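Epsin-2 (PDB 6ENR) binds membranes rich in the phosphoinositides PtdIns(4,5)P2 and PtdIns(3,5)P2 and is required for endocytosis and the localization of actin. Local coordinates at residues A[38-43]-A[80-85]. Numbering follows the deposited sequence.
Sequences TLDDLA and LDYLVR
Helix segments 38-43 and 80-85, with the CA atoms of L39 and Y82, and of A43 and L83, lying nearest across the pair, run in broadly the same direction at 49°, their axes approaching to 9.5 Å. The pairing illustrates how an aromatic residue can join helices by its ring and by its hydroxyl. Y82 CG is anti to the backbone N (chi1 -168°), and its ring lies against segment 38-43, where L39 CB sits above its centre in a CH-pi contact, 3.6 Å from the centroid. A43 CB comes up to the rim of the ring, 3.7 Å from Y82 CE2. The hydroxyl, Y82 OH, donates to D40 OD1 at 2.7 Å, and OD1 accepts through its anti lone pair; the carboxylate plane is turned 89° from the ring, and D40 OD2 is hydrogen-bonded to Q44 NE2. In the all-helical ENTH domain, the membrane-binding module of epsins, this contact joins helix 36-45 to helix 70-86. An alanine in place of Y82 would probably open a gap over L39 and leave D40 OD1 without its hydroxyl mate. L83 CD2 packs 3.6 Å from A43 CA and touches L42 CB; L42 and L83 also meet I55 and L59, respectively, of helix 49-63.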
loop_
_atom_site.group_PDB
_atom_site.type_symbol
_atom_site.label_atom_id
_atom_site.label_comp_id
_atom_site.label_asym_id
_atom_site.label_seq_id
_atom_site.Cartn_x
_atom_site.Cartn_y
_atom_site.Cartn_z
ATOM N N THR A 38 -1.745 13.235 -2.101
ATOM C CA THR A 38 -2.607 12.261 -1.404
ATOM C C THR A 38 -1.788 11.342 -0.501
ATOM O O THR A 38 -2.208 11.079 0.616
ATOM C CB THR A 38 -3.356 11.407 -2.468
ATOM O OG1 THR A 38 -4.284 12.261 -3.147
ATOM C CG2 THR A 38 -4.081 10.223 -1.862
ATOM N N LEU A 39 -0.676 10.830 -1.024
ATOM C CA LEU A 39 0.231 9.924 -0.238
ATOM C C LEU A 39 0.773 10.663 0.973
ATOM O O LEU A 39 0.685 10.175 2.116
ATOM C CB LEU A 39 1.368 9.441 -1.092
ATOM C CG LEU A 39 0.921 8.483 -2.248
ATOM C CD1 LEU A 39 2.074 8.263 -3.158
ATOM C CD2 LEU A 39 0.491 7.104 -1.776
ATOM N N ASP A 40 1.236 11.893 0.769
ATOM C CA ASP A 40 1.734 12.638 1.930
ATOM C C ASP A 40 0.660 13.021 2.972
ATOM O O ASP A 40 0.941 12.950 4.161
ATOM C CB ASP A 40 2.584 13.829 1.535
ATOM C CG ASP A 40 3.635 14.095 2.623
ATOM O OD1 ASP A 40 4.601 13.231 2.854
ATOM O OD2 ASP A 40 3.409 15.051 3.318
ATOM N N ASP A 41 -0.598 13.228 2.558
ATOM C CA ASP A 41 -1.641 13.509 3.518
ATOM C C ASP A 41 -1.939 12.219 4.323
ATOM O O ASP A 41 -1.995 12.226 5.541
ATOM C CB ASP A 41 -2.838 13.996 2.721
ATOM C CG ASP A 41 -3.898 14.676 3.561
ATOM O OD1 ASP A 41 -3.761 14.937 4.789
ATOM O OD2 ASP A 41 -4.911 14.989 2.930
ATOM N N LEU A 42 -2.071 11.098 3.640
ATOM C CA LEU A 42 -2.162 9.776 4.303
ATOM C C LEU A 42 -1.083 9.564 5.293
ATOM O O LEU A 42 -1.348 9.204 6.448
ATOM C CB LEU A 42 -2.235 8.624 3.335
ATOM C CG LEU A 42 -3.569 8.653 2.536
ATOM C CD1 LEU A 42 -3.378 7.823 1.303
ATOM C CD2 LEU A 42 -4.756 8.071 3.306
ATOM N N ALA A 43 0.139 9.844 4.875
ATOM C CA ALA A 43 1.242 9.652 5.746
ATOM C C ALA A 43 1.137 10.491 6.955
ATOM O O ALA A 43 1.280 9.967 8.083
ATOM C CB ALA A 43 2.576 9.892 5.020
ATOM N N LEU A 80 0.983 1.556 0.593
ATOM C CA LEU A 80 1.685 0.919 1.670
ATOM C C LEU A 80 3.215 1.226 1.600
ATOM O O LEU A 80 3.861 1.543 2.604
ATOM C CB LEU A 80 1.349 -0.555 1.616
ATOM C CG LEU A 80 1.423 -1.413 2.821
ATOM C CD1 LEU A 80 0.730 -0.792 4.023
ATOM C CD2 LEU A 80 0.913 -2.807 2.462
ATOM N N ASP A 81 3.725 1.149 0.383
ATOM C CA ASP A 81 5.100 1.408 0.099
ATOM C C ASP A 81 5.472 2.807 0.603
ATOM O O ASP A 81 6.550 2.977 1.183
ATOM C CB ASP A 81 5.361 1.315 -1.432
ATOM C CG ASP A 81 6.805 0.965 -1.787
ATOM O OD1 ASP A 81 7.436 0.216 -1.034
ATOM O OD2 ASP A 81 7.314 1.395 -2.845
ATOM N N TYR A 82 4.595 3.798 0.404
ATOM C CA TYR A 82 4.827 5.168 0.851
ATOM C C TYR A 82 4.743 5.250 2.382
ATOM O O TYR A 82 5.615 5.788 3.022
ATOM C CB TYR A 82 3.831 6.144 0.197
ATOM C CG TYR A 82 4.196 7.582 0.378
ATOM C CD1 TYR A 82 5.028 8.229 -0.558
ATOM C CD2 TYR A 82 3.724 8.313 1.444
ATOM C CE1 TYR A 82 5.378 9.585 -0.407
ATOM C CE2 TYR A 82 4.106 9.620 1.630
ATOM C CZ TYR A 82 4.946 10.239 0.669
ATOM O OH TYR A 82 5.304 11.499 0.871
ATOM N N LEU A 83 3.715 4.640 2.974
ATOM C CA LEU A 83 3.552 4.704 4.417
ATOM C C LEU A 83 4.706 4.084 5.192
ATOM O O LEU A 83 5.084 4.550 6.283
ATOM C CB LEU A 83 2.219 4.065 4.805
ATOM C CG LEU A 83 0.955 4.781 4.406
ATOM C CD1 LEU A 83 -0.227 3.951 4.847
ATOM C CD2 LEU A 83 0.868 6.210 4.903
ATOM N N VAL A 84 5.228 2.972 4.728
ATOM C CA VAL A 84 6.325 2.353 5.476
ATOM C C VAL A 84 7.584 3.212 5.566
ATOM O O VAL A 84 8.358 3.087 6.521
ATOM C CB VAL A 84 6.666 0.947 4.981
ATOM C CG1 VAL A 84 5.480 0.014 5.115
ATOM C CG2 VAL A 84 7.328 0.959 3.658
ATOM N N ARG A 85 7.749 4.130 4.617
ATOM C CA ARG A 85 8.847 5.140 4.694
ATOM C C ARG A 85 8.496 6.441 5.332
ATOM O O ARG A 85 9.262 6.946 6.178
ATOM C CB ARG A 85 9.307 5.440 3.281
ATOM C CG ARG A 85 9.643 4.260 2.485
ATOM C CD ARG A 85 9.722 4.637 1.005
ATOM N NE ARG A 85 10.578 3.726 0.266
ATOM C CZ ARG A 85 10.256 2.506 -0.120
ATOM N NH1 ARG A 85 9.053 2.014 0.122
ATOM N NH2 ARG A 85 11.156 1.758 -0.766
#